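Local structure of arylesterase (Sulfolobus solfataricus, 5L2P) at residues Phe153-Gly158 / Val180-Phe185; Asp251-Gln256 / Asn279-Leu284. The protein hydrolyses a broad range of aromatic esters, p-nitrophenyl fatty acid esters and aryl dialkyl phosphates such as paraoxon, as a serine esterase of the GDXG family. All coordinates share one frame; numbering follows the deposited sequence.

Contact 1: residues Phe153-Gly158 / Val180-Phe185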
loop_
_atom_site.group_PDB
_atom_site.type_symbol
_atom_site.label_atom_id
_atom_site.label_comp_id
_atom_site.label_asym_id
_atom_site.label_seq_id
_atom_site.Cartn_x
_atom_site.Cartn_y
_atom_site.Cartn_z
ATOM N N PHE A 153 8.712 -25.421 -11.821
ATOM C CA PHE A 153 9.117 -24.625 -10.673
ATOM C C PHE A 153 10.304 -23.747 -11.067
ATOM O O PHE A 153 11.147 -24.153 -11.857
ATOM C CB PHE A 153 9.464 -25.560 -9.534
ATOM C CG PHE A 153 10.063 -24.884 -8.348
ATOM C CD1 PHE A 153 11.444 -24.693 -8.279
ATOM C CD2 PHE A 153 9.266 -24.484 -7.271
ATOM C CE1 PHE A 153 12.031 -24.077 -7.175
ATOM C CE2 PHE A 153 9.836 -23.851 -6.165
ATOM C CZ PHE A 153 11.238 -23.670 -6.118
ATOM N N GLY A 154 10.366 -22.529 -10.553
ATOM C CA GLY A 154 11.380 -21.607 -10.955
ATOM C C GLY A 154 11.399 -20.355 -10.127
ATOM O O GLY A 154 10.369 -19.907 -9.678
ATOM N N ILE A 155 12.611 -19.800 -9.924
ATOM C CA ILE A 155 12.833 -18.611 -9.097
ATOM C C ILE A 155 13.335 -17.449 -9.949
ATOM O O ILE A 155 14.252 -17.595 -10.706
ATOM C CB ILE A 155 13.813 -18.914 -7.950
ATOM C CG1 ILE A 155 13.231 -20.020 -7.050
ATOM C CG2 ILE A 155 14.164 -17.666 -7.144
ATOM C CD1 ILE A 155 14.218 -20.673 -6.103
ATOM N N SER A 156 12.675 -16.305 -9.855
ATOM C CA SER A 156 13.134 -15.065 -10.504
ATOM C C SER A 156 13.048 -15.096 -12.071
ATOM O O SER A 156 11.982 -15.072 -12.640
ATOM C CB SER A 156 14.528 -14.717 -9.976
ATOM O OG SER A 156 14.989 -13.526 -10.561
ATOM N N ALA A 157 14.156 -15.157 -12.770
ATOM C CA ALA A 157 14.151 -15.470 -14.202
ATOM C C ALA A 157 13.595 -16.862 -14.413
ATOM O O ALA A 157 13.027 -17.149 -15.455
ATOM C CB ALA A 157 15.580 -15.380 -14.779
ATOM N N GLY A 158 13.828 -17.762 -13.462
ATOM C CA GLY A 158 13.265 -19.106 -13.509
ATOM C C GLY A 158 11.740 -19.044 -13.440
ATOM O O GLY A 158 11.061 -19.833 -14.080
ATOM N N VAL A 180 4.814 -23.307 -10.568
ATOM C CA VAL A 180 5.219 -22.638 -9.358
ATOM C C VAL A 180 6.269 -21.570 -9.637
ATOM O O VAL A 180 7.448 -21.791 -9.411
ATOM C CB VAL A 180 5.739 -23.642 -8.319
ATOM C CG1 VAL A 180 5.965 -22.972 -6.971
ATOM C CG2 VAL A 180 4.721 -24.761 -8.145
ATOM N N PRO A 181 5.824 -20.390 -10.120
ATOM C CA PRO A 181 6.737 -19.262 -10.245
ATOM C C PRO A 181 6.951 -18.581 -8.909
ATOM O O PRO A 181 6.007 -18.061 -8.298
ATOM C CB PRO A 181 6.024 -18.334 -11.236
ATOM C CG PRO A 181 4.589 -18.687 -11.133
ATOM C CD PRO A 181 4.463 -20.065 -10.588
ATOM N N VAL A 182 8.198 -18.586 -8.458
ATOM C CA VAL A 182 8.574 -17.930 -7.227
ATOM C C VAL A 182 9.289 -16.626 -7.597
ATOM O O VAL A 182 10.198 -16.592 -8.435
ATOM C CB VAL A 182 9.506 -18.828 -6.429
ATOM C CG1 VAL A 182 10.001 -18.129 -5.160
ATOM C CG2 VAL A 182 8.798 -20.125 -6.104
ATOM N N VAL A 183 8.878 -15.551 -6.947
ATOM C CA VAL A 183 9.358 -14.214 -7.254
ATOM C C VAL A 183 9.644 -13.964 -8.754
ATOM O O VAL A 183 10.654 -13.374 -9.102
ATOM C CB VAL A 183 10.554 -13.834 -6.356
ATOM C CG1 VAL A 183 10.099 -13.827 -4.879
ATOM C CG2 VAL A 183 11.754 -14.782 -6.580
ATOM N N PRO A 184 8.695 -14.297 -9.616
ATOM C CA PRO A 184 8.907 -14.166 -11.034
ATOM C C PRO A 184 9.001 -12.754 -11.618
ATOM O O PRO A 184 8.390 -11.797 -11.105
ATOM C CB PRO A 184 7.612 -14.798 -11.612
ATOM C CG PRO A 184 6.561 -14.432 -10.628
ATOM C CD PRO A 184 7.252 -14.496 -9.289
ATOM N N PHE A 185 9.728 -12.656 -12.728
ATOM C CA PHE A 185 9.605 -11.533 -13.666
ATOM C C PHE A 185 8.559 -11.889 -14.720
ATOM O O PHE A 185 8.697 -12.889 -15.425
ATOM C CB PHE A 185 10.955 -11.251 -14.336
ATOM C CG PHE A 185 10.914 -10.169 -15.366
ATOM C CD1 PHE A 185 10.456 -10.425 -16.666
ATOM C CD2 PHE A 185 11.319 -8.881 -15.058
ATOM C CE1 PHE A 185 10.426 -9.412 -17.633
ATOM C CE2 PHE A 185 11.270 -7.877 -16.027
ATOM C CZ PHE A 185 10.823 -8.155 -17.309
#
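Backbone hydrogen bonds join strand 153-155 to strand 180-182 as parallel neighbours, with segment axes 8° apart. Val182 N donates to Gly154 O at 2.8 Å, nearly along the C=O axis. Ser156 N donates equally straight to Val182 O at 2.9 Å, whereas Gly154 N meets Val180 O from above the carbonyl plane at 3.2 Å. Past the strand ends, a weak bond from Phe185 N to Ser156 O at 3.3 Å ties the two segments together. Apolar packing gathers on the sheet face bearing Phe153, Ile155, Val180 and Val182. With CG anti to the backbone N, the Phe153 ring lies obliquely against both valines, its CD2 3.6 Å from Val180 CG1. Further along, Ile155 CG2 rests 3.8 Å from Val183 CG2. The turn is sharp: Ser156 has positive phi (69°, psi -109°), and Gly158 N bonds back to Ile155 O. A CB on Gly154 would collide with Gly158 O, in keeping with the GxSxG nucleophile elbow that presents Ser156, the inferred nucleophile, whose OG bonds to His281 NE2. The two strands and helix 157-171 form a beta-alpha-beta unit; helices 95-105 and 287-305 pack on Phe153, and strand 242-248 flanks Val180 and Pro181.

Contact 2: residues Asp251-Gln256 / Asn279-Leu284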
loop_
_atom_site.group_PDB
_atom_site.type_symbol
_atom_site.label_atom_id
_atom_site.label_comp_id
_atom_site.label_asym_id
_atom_site.label_seq_id
_atom_site.Cartn_x
_atom_site.Cartn_y
_atom_site.Cartn_z
ATOM N N ASP A 251 10.722 -6.742 -2.471
ATOM C CA ASP A 251 11.203 -7.173 -3.746
ATOM C C ASP A 251 10.605 -6.232 -4.767
ATOM O O ASP A 251 9.407 -5.974 -4.740
ATOM C CB ASP A 251 10.704 -8.588 -3.978
ATOM C CG ASP A 251 11.206 -9.215 -5.292
ATOM O OD1 ASP A 251 11.669 -8.491 -6.209
ATOM O OD2 ASP A 251 11.107 -10.469 -5.376
ATOM N N PRO A 252 11.429 -5.694 -5.668
ATOM C CA PRO A 252 10.836 -4.802 -6.676
ATOM C C PRO A 252 9.830 -5.501 -7.600
ATOM O O PRO A 252 8.973 -4.859 -8.153
ATOM C CB PRO A 252 12.060 -4.265 -7.445
ATOM C CG PRO A 252 13.141 -5.244 -7.170
ATOM C CD PRO A 252 12.883 -5.739 -5.777
ATOM N N LEU A 253 9.936 -6.799 -7.754
ATOM C CA LEU A 253 9.093 -7.567 -8.655
ATOM C C LEU A 253 7.831 -8.043 -7.949
ATOM O O LEU A 253 7.044 -8.795 -8.557
ATOM C CB LEU A 253 9.855 -8.816 -9.195
ATOM C CG LEU A 253 11.199 -8.611 -9.879
ATOM C CD1 LEU A 253 11.783 -9.960 -10.291
ATOM C CD2 LEU A 253 11.077 -7.693 -11.086
ATOM N N ARG A 254 7.656 -7.659 -6.677
ATOM C CA ARG A 254 6.500 -8.108 -5.888
ATOM C C ARG A 254 5.170 -7.859 -6.569
ATOM O O ARG A 254 4.357 -8.760 -6.695
ATOM C CB ARG A 254 6.509 -7.433 -4.527
ATOM C CG ARG A 254 5.395 -7.839 -3.555
ATOM C CD ARG A 254 5.315 -6.867 -2.370
ATOM N NE ARG A 254 4.749 -5.584 -2.779
ATOM C CZ ARG A 254 4.826 -4.461 -2.098
ATOM N NH1 ARG A 254 5.466 -4.417 -0.949
ATOM N NH2 ARG A 254 4.240 -3.365 -2.582
ATOM N N ASP A 255 4.938 -6.627 -7.006
ATOM C CA ASP A 255 3.594 -6.245 -7.498
ATOM C C ASP A 255 3.229 -6.899 -8.825
ATOM O O ASP A 255 2.075 -7.324 -9.006
ATOM C CB ASP A 255 3.441 -4.723 -7.550
ATOM C CG ASP A 255 3.375 -4.097 -6.118
ATOM O OD1 ASP A 255 3.042 -4.845 -5.168
ATOM O OD2 ASP A 255 3.671 -2.897 -5.944
ATOM N N GLN A 256 4.179 -7.051 -9.743
ATOM C CA GLN A 256 3.929 -7.761 -11.012
ATOM C C GLN A 256 3.616 -9.231 -10.804
ATOM O O GLN A 256 2.747 -9.776 -11.494
ATOM C CB GLN A 256 5.093 -7.616 -12.017
ATOM C CG GLN A 256 6.392 -8.271 -11.642
ATOM C CD GLN A 256 7.532 -7.811 -12.542
ATOM O OE1 GLN A 256 7.907 -8.479 -13.527
ATOM N NE2 GLN A 256 8.090 -6.661 -12.214
ATOM N N ASN A 279 11.205 -9.952 3.801
ATOM C CA ASN A 279 12.174 -10.582 2.949
ATOM C C ASN A 279 12.336 -9.896 1.646
ATOM O O ASN A 279 11.425 -9.238 1.172
ATOM C CB ASN A 279 11.845 -12.039 2.715
ATOM C CG ASN A 279 12.295 -12.930 3.872
ATOM O OD1 ASN A 279 13.388 -13.536 3.852
ATOM N ND2 ASN A 279 11.508 -12.931 4.913
ATOM N N VAL A 280 13.553 -10.009 1.117
ATOM C CA VAL A 280 13.900 -9.394 -0.142
ATOM C C VAL A 280 13.790 -10.445 -1.227
ATOM O O VAL A 280 13.391 -11.564 -0.975
ATOM C CB VAL A 280 15.300 -8.732 -0.090
ATOM C CG1 VAL A 280 15.317 -7.646 0.986
ATOM C CG2 VAL A 280 16.413 -9.764 0.091
ATOM N N HIS A 281 14.107 -10.061 -2.443
ATOM C CA HIS A 281 13.993 -10.951 -3.586
ATOM C C HIS A 281 14.708 -12.281 -3.365
ATOM O O HIS A 281 15.868 -12.326 -2.951
ATOM C CB HIS A 281 14.557 -10.252 -4.810
ATOM C CG HIS A 281 14.570 -11.094 -6.039
ATOM N ND1 HIS A 281 13.435 -11.382 -6.766
ATOM C CD2 HIS A 281 15.591 -11.705 -6.681
ATOM C CE1 HIS A 281 13.758 -12.128 -7.806
ATOM N NE2 HIS A 281 15.059 -12.351 -7.770
ATOM N N ALA A 282 13.978 -13.356 -3.632
ATOM C CA ALA A 282 14.515 -14.740 -3.536
ATOM C C ALA A 282 14.898 -15.179 -2.109
ATOM O O ALA A 282 15.498 -16.193 -1.934
ATOM C CB ALA A 282 15.649 -14.916 -4.509
ATOM N N PHE A 283 14.499 -14.411 -1.106
ATOM C CA PHE A 283 14.736 -14.733 0.300
ATOM C C PHE A 283 16.222 -14.779 0.645
ATOM O O PHE A 283 16.644 -15.481 1.535
ATOM C CB PHE A 283 13.990 -16.014 0.698
ATOM C CG PHE A 283 12.623 -16.132 0.051
ATOM C CD1 PHE A 283 11.620 -15.225 0.316
ATOM C CD2 PHE A 283 12.366 -17.129 -0.882
ATOM C CE1 PHE A 283 10.380 -15.308 -0.300
ATOM C CE2 PHE A 283 11.132 -17.217 -1.512
ATOM C CZ PHE A 283 10.136 -16.300 -1.217
ATOM N N LEU A 284 17.004 -13.964 -0.054
ATOM C CA LEU A 284 18.430 -13.863 0.168
ATOM C C LEU A 284 18.758 -13.284 1.524
ATOM O O LEU A 284 18.110 -12.339 1.984
ATOM C CB LEU A 284 19.058 -13.040 -0.951
ATOM C CG LEU A 284 19.201 -13.944 -2.186
ATOM C CD1 LEU A 284 19.033 -13.157 -3.482
ATOM C CD2 LEU A 284 20.525 -14.735 -2.177
#
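The acid-histidine half of the probable catalytic machinery lies here, with Asp251 and His281 the inferred active-site residues. His281 ND1 donates to Asp251 OD2 at 2.9 Å, with an N-H...O angle of 155°. The acceptor lies close to the imidazole plane; the carboxylate is turned 81° from the ring, and ND1 meets OD2 from above the carboxylate plane. Both side chains have their CG anti to the backbone N, which brings carboxylate and imidazole together across the two segments. The second oxygen is held from its own segment: Leu253 N donates to Asp251 OD1 at 2.9 Å, a capping bond in the type I turn that leads into helix 254-266. This grip limits carboxylate rotation. Leu253 CD1 makes a van der Waals contact with His281 CE1 at 3.8 Å, meeting the ring obliquely, while Ala282 CB lies over one face, offset toward the rim. An alanine in place of Asp251 would remove both carboxylate bonds and would probably leave the imidazole less firmly oriented and the turn less well capped. The negative charge beside ND1 is likely to favour a proton there and raise the basicity of NE2, which faces the serine. An acid on one loop orienting a histidine on another is the arrangement of the Ser-His-Asp triad in alpha/beta hydrolases.

In the fold
Along the chain the contacts come in series: contact 1 closes before contact 2 opens, and all four segments belong to the alpha/beta hydrolase fold. Their centres are about 11 Å apart. Contact 1 lies about 3 Å from the centre of the chain, between two adjacent strands of the mixed sheet, whereas contact 2 lies about 12 Å from it, in the segments that follow strands 242-248 and 271-276, one of them running into helix 254-266. The two touch directly through Val183, whose CG1 lies 3.5 Å from Asp251 OD2 and whose CG2 lies 3.5 Å from His281 CE1. Residues distant in sequence thus converge to place the inferred nucleophile, base and acid together, as in a Ser-His-Asp triad.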